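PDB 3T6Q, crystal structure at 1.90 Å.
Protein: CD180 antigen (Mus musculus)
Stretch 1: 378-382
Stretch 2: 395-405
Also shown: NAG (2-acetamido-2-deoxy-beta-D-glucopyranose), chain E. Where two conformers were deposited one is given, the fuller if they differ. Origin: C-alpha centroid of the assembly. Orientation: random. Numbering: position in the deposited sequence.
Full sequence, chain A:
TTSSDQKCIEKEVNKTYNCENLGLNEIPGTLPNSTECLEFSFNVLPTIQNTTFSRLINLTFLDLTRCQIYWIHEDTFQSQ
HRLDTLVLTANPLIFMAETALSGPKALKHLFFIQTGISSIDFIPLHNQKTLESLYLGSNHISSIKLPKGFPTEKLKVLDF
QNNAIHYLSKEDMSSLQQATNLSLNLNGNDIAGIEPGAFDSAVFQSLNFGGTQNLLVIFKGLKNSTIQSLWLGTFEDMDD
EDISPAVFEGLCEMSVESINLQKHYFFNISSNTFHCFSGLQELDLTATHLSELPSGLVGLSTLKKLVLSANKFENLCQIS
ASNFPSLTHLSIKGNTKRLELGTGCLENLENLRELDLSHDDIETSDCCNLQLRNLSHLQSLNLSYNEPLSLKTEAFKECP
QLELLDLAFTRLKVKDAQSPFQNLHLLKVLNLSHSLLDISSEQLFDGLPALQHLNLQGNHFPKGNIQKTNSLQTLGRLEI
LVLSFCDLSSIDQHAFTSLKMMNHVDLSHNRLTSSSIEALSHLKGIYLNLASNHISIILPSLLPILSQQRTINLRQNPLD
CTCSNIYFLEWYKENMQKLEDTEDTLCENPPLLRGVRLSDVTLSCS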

ATOM      1  N   LEU A 378      51.533  -2.479  -8.000  1.00 18.46           N
ATOM      2  CA  LEU A 378      50.270  -2.339  -8.756  1.00 17.52           C
ATOM      3  C   LEU A 378      50.071  -3.500  -9.720  1.00 17.98           C
ATOM      4  O   LEU A 378      51.008  -3.901 -10.396  1.00 16.82           O
ATOM      5  CB  LEU A 378      50.266  -1.005  -9.556  1.00 16.60           C
ATOM      6  CG  LEU A 378      48.853  -0.563  -9.909  1.00 18.17           C
ATOM      7  CD1 LEU A 378      48.011  -0.334  -8.653  1.00 20.49           C
ATOM      8  CD2 LEU A 378      48.915   0.721 -10.742  1.00 16.82           C
ATOM      9  N   GLN A 379      48.860  -4.060  -9.762  1.00 15.83           N
ATOM     10  CA  GLN A 379      48.608  -5.157 -10.662  1.00 16.68           C
ATOM     11  C   GLN A 379      47.504  -4.877 -11.603  1.00 17.49           C
ATOM     12  O   GLN A 379      47.412  -5.545 -12.628  1.00 17.33           O
ATOM     13  CB  GLN A 379      48.255  -6.423  -9.893  1.00 21.40           C
ATOM     14  CG  GLN A 379      49.446  -6.928  -9.107  1.00 22.85           C
ATOM     15  CD  GLN A 379      49.112  -8.121  -8.225  1.00 29.23           C
ATOM     16  OE1 GLN A 379      48.385  -7.993  -7.266  1.00 31.79           O
ATOM     17  NE2 GLN A 379      49.681  -9.260  -8.530  1.00 31.33           N
ATOM     18  N   SER A 380      46.606  -3.952 -11.236  1.00 18.71           N
ATOM     19  CA  SER A 380      45.503  -3.668 -12.150  1.00 17.42           C
ATOM     20  C   SER A 380      45.336  -2.137 -12.218  1.00 20.14           C
ATOM     21  O   SER A 380      45.291  -1.461 -11.177  1.00 16.07           O
ATOM     22  CB  SER A 380      44.228  -4.333 -11.638  1.00 23.60           C
ATOM     23  OG  SER A 380      43.176  -4.122 -12.545  1.00 22.54           O
ATOM     24  N   LEU A 381      45.295  -1.595 -13.434  1.00 16.94           N
ATOM     25  CA  LEU A 381      45.214  -0.153 -13.580  1.00 15.14           C
ATOM     26  C   LEU A 381      44.184   0.205 -14.624  1.00 16.96           C
ATOM     27  O   LEU A 381      44.245  -0.268 -15.765  1.00 16.38           O
ATOM     28  CB  LEU A 381      46.570   0.420 -13.975  1.00 14.84           C
ATOM     29  CG  LEU A 381      46.586   1.898 -14.433  1.00 15.11           C
ATOM     30  CD1 LEU A 381      46.215   2.792 -13.237  1.00 13.90           C
ATOM     31  CD2 LEU A 381      47.990   2.184 -14.970  1.00 14.45           C
ATOM     32  N   ASN A 382      43.275   1.111 -14.261  1.00 16.79           N
ATOM     33  CA  ASN A 382      42.199   1.470 -15.156  1.00 17.79           C
ATOM     34  C   ASN A 382      42.243   2.976 -15.443  1.00 16.70           C
ATOM     35  O   ASN A 382      42.041   3.759 -14.540  1.00 15.07           O
ATOM     36  CB  ASN A 382      40.855   1.077 -14.517  1.00 16.07           C
ATOM     37  CG  ASN A 382      39.733   1.104 -15.524  1.00 16.28           C
ATOM     38  OD1 ASN A 382      39.794   1.832 -16.522  1.00 15.78           O
ATOM     39  ND2 ASN A 382      38.700   0.326 -15.274  1.00 18.51           N
ATOM     40  N   ALA A 395      56.488   3.545 -20.494  1.00 22.01           N
ATOM     41  CA  ALA A 395      55.562   4.441 -19.846  1.00 21.00           C
ATOM     42  C   ALA A 395      55.075   3.921 -18.482  1.00 22.58           C
ATOM     43  O   ALA A 395      54.484   4.673 -17.732  1.00 19.56           O
ATOM     44  CB  ALA A 395      54.388   4.705 -20.798  1.00 19.76           C
ATOM     45  N   PHE A 396      55.343   2.643 -18.161  1.00 18.94           N
ATOM     46  CA  PHE A 396      54.825   2.006 -16.971  1.00 18.59           C
ATOM     47  C   PHE A 396      55.978   1.371 -16.166  1.00 20.15           C
ATOM     48  O   PHE A 396      55.795   0.376 -15.483  1.00 20.51           O
ATOM     49  CB  PHE A 396      53.701   1.013 -17.345  1.00 19.23           C
ATOM     50  CG  PHE A 396      52.511   1.685 -18.024  1.00 22.01           C
ATOM     51  CD1 PHE A 396      51.502   2.281 -17.258  1.00 21.25           C
ATOM     52  CD2 PHE A 396      52.430   1.768 -19.418  1.00 18.02           C
ATOM     53  CE1 PHE A 396      50.419   2.927 -17.880  1.00 22.23           C
ATOM     54  CE2 PHE A 396      51.375   2.408 -20.039  1.00 20.64           C
ATOM     55  CZ  PHE A 396      50.353   2.994 -19.276  1.00 18.35           C
ATOM     56  N   LYS A 397      57.147   2.010 -16.222  1.00 23.48           N
ATOM     57  CA  LYS A 397      58.338   1.527 -15.515  1.00 25.93           C
ATOM     58  C   LYS A 397      58.075   1.486 -14.014  1.00 25.99           C
ATOM     59  O   LYS A 397      58.550   0.585 -13.340  1.00 23.53           O
ATOM     60  CB  LYS A 397      59.537   2.429 -15.813  1.00 27.63           C
ATOM     61  CG  LYS A 397      60.830   1.854 -15.240  1.00 32.71           C
ATOM     62  CD  LYS A 397      61.990   2.830 -15.333  1.00 39.85           C
ATOM     63  CE  LYS A 397      62.021   3.692 -14.082  1.00 50.15           C
ATOM     64  NZ  LYS A 397      63.367   4.270 -13.841  1.00 58.82           N
ATOM     65  N   GLU A 398      57.299   2.444 -13.500  1.00 21.88           N
ATOM     66  CA  GLU A 398      56.911   2.453 -12.077  1.00 24.50           C
ATOM     67  C   GLU A 398      56.002   1.307 -11.604  1.00 25.79           C
ATOM     68  O   GLU A 398      55.924   1.060 -10.392  1.00 24.63           O
ATOM     69  CB  GLU A 398      56.301   3.810 -11.673  1.00 24.11           C
ATOM     70  CG  GLU A 398      57.293   4.973 -11.717  1.00 25.26           C
ATOM     71  CD  GLU A 398      58.470   4.831 -10.730  1.00 29.84           C
ATOM     72  OE1 GLU A 398      59.626   4.964 -11.165  1.00 31.74           O
ATOM     73  OE2 GLU A 398      58.251   4.594  -9.517  1.00 26.32           O
ATOM     74  N   CYS A 399      55.372   0.581 -12.543  0.50 23.13           N
ATOM     75  CA  CYS A 399      54.506  -0.552 -12.216  0.50 22.45           C
ATOM     76  C   CYS A 399      54.810  -1.785 -13.014  0.50 24.67           C
ATOM     77  O   CYS A 399      53.950  -2.253 -13.782  0.50 23.54           O
ATOM     78  CB  CYS A 399      53.040  -0.238 -12.454  0.50 22.28           C
ATOM     79  SG  CYS A 399      52.580   1.352 -11.776  0.50 20.92           S
ATOM     80  N   PRO A 400      55.997  -2.350 -12.808  1.00 25.59           N
ATOM     81  CA  PRO A 400      56.424  -3.508 -13.610  1.00 28.37           C
ATOM     82  C   PRO A 400      55.594  -4.775 -13.433  1.00 27.47           C
ATOM     83  O   PRO A 400      55.665  -5.646 -14.291  1.00 28.75           O
ATOM     84  CB  PRO A 400      57.878  -3.747 -13.150  1.00 28.14           C
ATOM     85  CG  PRO A 400      57.968  -3.142 -11.795  1.00 31.01           C
ATOM     86  CD  PRO A 400      56.958  -2.033 -11.718  1.00 26.46           C
ATOM     87  N   GLN A 401      54.799  -4.874 -12.360  1.00 24.97           N
ATOM     88  CA  GLN A 401      54.025  -6.091 -12.058  1.00 26.67           C
ATOM     89  C   GLN A 401      52.620  -6.058 -12.621  1.00 21.16           C
ATOM     90  O   GLN A 401      51.824  -6.910 -12.263  1.00 21.37           O
ATOM     91  CB  GLN A 401      53.887  -6.328 -10.538  1.00 27.99           C
ATOM     92  CG  GLN A 401      55.155  -6.123  -9.738  1.00 31.84           C
ATOM     93  CD  GLN A 401      56.049  -7.317  -9.782  1.00 42.28           C
ATOM     94  OE1 GLN A 401      56.392  -7.880  -8.738  1.00 63.10           O
ATOM     95  NE2 GLN A 401      56.427  -7.733 -10.979  1.00 34.85           N
ATOM     96  N   LEU A 402      52.304  -5.099 -13.487  1.00 17.72           N
ATOM     97  CA  LEU A 402      50.890  -4.938 -13.917  1.00 21.96           C
ATOM     98  C   LEU A 402      50.439  -6.212 -14.608  1.00 19.92           C
ATOM     99  O   LEU A 402      51.189  -6.735 -15.435  1.00 20.39           O
ATOM    100  CB  LEU A 402      50.802  -3.762 -14.922  1.00 21.82           C
ATOM    101  CG  LEU A 402      49.802  -2.616 -14.753  1.00 29.09           C
ATOM    102  CD1 LEU A 402      49.416  -2.264 -13.315  1.00 18.47           C
ATOM    103  CD2 LEU A 402      50.274  -1.395 -15.546  1.00 22.02           C
ATOM    104  N   GLU A 403      49.203  -6.671 -14.327  1.00 18.47           N
ATOM    105  CA  GLU A 403      48.635  -7.819 -15.049  1.00 18.76           C
ATOM    106  C   GLU A 403      47.455  -7.427 -15.929  1.00 19.14           C
ATOM    107  O   GLU A 403      47.137  -8.137 -16.883  1.00 19.50           O
ATOM    108  CB  GLU A 403      48.138  -8.905 -14.072  1.00 20.67           C
ATOM    109  CG  GLU A 403      49.277  -9.377 -13.177  1.00 25.86           C
ATOM    110  CD  GLU A 403      48.965 -10.640 -12.416  1.00 40.43           C
ATOM    111  OE1 GLU A 403      47.779 -10.892 -12.082  1.00 37.07           O
ATOM    112  OE2 GLU A 403      49.936 -11.363 -12.122  1.00 49.90           O
ATOM    113  N   LEU A 404      46.799  -6.326 -15.583  1.00 16.76           N
ATOM    114  CA  LEU A 404      45.703  -5.841 -16.406  1.00 17.57           C
ATOM    115  C   LEU A 404      45.874  -4.332 -16.561  1.00 17.38           C
ATOM    116  O   LEU A 404      46.156  -3.658 -15.581  1.00 17.90           O
ATOM    117  CB  LEU A 404      44.347  -6.158 -15.752  1.00 16.58           C
ATOM    118  CG  LEU A 404      43.134  -5.698 -16.616  1.00 19.22           C
ATOM    119  CD1 LEU A 404      41.973  -6.648 -16.435  1.00 20.25           C
ATOM    120  CD2 LEU A 404      42.694  -4.255 -16.279  1.00 19.38           C
ATOM    121  N   LEU A 405      45.712  -3.833 -17.791  1.00 16.13           N
ATOM    122  CA  LEU A 405      45.801  -2.389 -18.081  1.00 16.92           C
ATOM    123  C   LEU A 405      44.615  -2.012 -19.003  1.00 16.71           C
ATOM    124  O   LEU A 405      44.499  -2.580 -20.087  1.00 17.67           O
ATOM    125  CB  LEU A 405      47.125  -2.128 -18.790  1.00 17.97           C
ATOM    126  CG  LEU A 405      47.818  -0.751 -18.719  1.00 27.44           C
ATOM    127  CD1 LEU A 405      48.773  -0.415 -19.872  1.00 20.57           C
ATOM    128  CD2 LEU A 405      46.979   0.449 -18.220  1.00 22.41           C
TER
HETATM  129  C1  NAG E   1      37.598   0.282 -16.199  1.00 17.41           C
HETATM  130  C2  NAG E   1      36.855  -1.072 -16.096  1.00 18.42           C
HETATM  131  C3  NAG E   1      35.633  -1.080 -17.043  1.00 19.44           C
HETATM  132  C4  NAG E   1      34.791   0.182 -16.874  1.00 16.96           C
HETATM  133  C5  NAG E   1      35.677   1.412 -16.944  1.00 17.26           C
HETATM  134  C6  NAG E   1      34.942   2.740 -16.776  1.00 17.54           C
HETATM  135  C7  NAG E   1      37.821  -3.296 -15.665  1.00 22.01           C
HETATM  136  C8  NAG E   1      38.816  -4.318 -16.115  1.00 20.34           C
HETATM  137  N2  NAG E   1      37.750  -2.165 -16.396  1.00 19.11           N
HETATM  138  O3  NAG E   1      34.865  -2.217 -16.749  1.00 20.52           O
HETATM  139  O4  NAG E   1      33.822   0.350 -17.911  1.00 19.35           O
HETATM  140  O5  NAG E   1      36.714   1.337 -15.965  1.00 19.37           O
HETATM  141  O6  NAG E   1      34.577   2.947 -15.410  1.00 17.99           O
HETATM  142  O7  NAG E   1      37.120  -3.530 -14.681  1.00 19.58           O
HETATM  143  O   HOH W   1      53.673  -3.047 -10.448  1.00 20.80           O
HETATM  144  O   HOH W   2      51.794  -9.222 -11.011  1.00 27.55           O

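A single carbonyl oxygen, Gln 379 O, takes two backbone hydrogen bonds from consecutive residues of the neighbouring segment: one from Glu 403 N (2.7 Å to Gln 379 O) and one from Leu 404 N (3.1 Å to the same oxygen). This bifurcated acceptor lies just where a turning backbone becomes a strand, and it illustrates how a parallel sheet can begin without leaving its first amides unpaired. From there the pairing is conventional. Leu 381 N donates to Leu 404 O at 3.1 Å; with the bond from Leu 404 N to Gln 379 O it pairs Ser 380 with Leu 404, and the next pair in parallel register is Leu 381 with Leu 405. Two CA-H...O contacts, Ser 380 CA to Leu 404 O and Leu 405 CA to Leu 381 O, both 3.5 Å, complete the edge-to-edge fit.

Ahead of the strand, stretch 2 folds through two type I turns, Phe 396 to Cys 399 and Cys 399 to Leu 402. The first is closed by Cys 399 N to Phe 396 O at 3.0 Å; the second has a weak bond, Leu 402 N to Cys 399 O at 3.3 Å. Here water takes over the bridging. One molecule donates to Leu 378 O (2.8 Å from the water O) and accepts from Gln 401 N (2.9 Å from the water O), linking backbones that do not hydrogen-bond directly. A second accepts from Gln 379 NE2 (3.3 Å) and donates to Gln 401 O (2.6 Å) and Glu 403 OE2 (3.0 Å), each distance measured to its oxygen. The polar side chains of Gln 379 and Glu 403 thus meet through solvent; their NE2 and OE2 atoms remain 4.2 Å apart.

Strand alternation sorts the side chains of the paired residues, and residues of the preceding turns and loop add to the apolar side. Leu 381 and Leu 405 share one face, where their CD2 atoms pack at 3.8 Å. Leu 381 CD2 also lies 3.9 Å from Phe 396 CE1, approaching the ring obliquely, while Leu 381 CB is 4.0 Å from Leu 402 CD1. Leu 402 sets out away from stretch 1 at CB, yet its end comes back, with CD1 reaching 3.8 Å from Leu 378 CG. Leu 378 CD2 in turn rests 3.9 Å from Cys 399 SG. These residues are all buried, a setting suited to branched aliphatic chains, an aromatic ring and a compact sulfur.

The opposite face is partly exposed and tolerates a small polar Ser 380, whose OG is 3.8 Å from Leu 404 CD2. That same Leu 404 CD2 lies 3.9 Å from C8 of the NAG, the sugar joined covalently through its C1 to Asn 382 ND2 (1.4 Å).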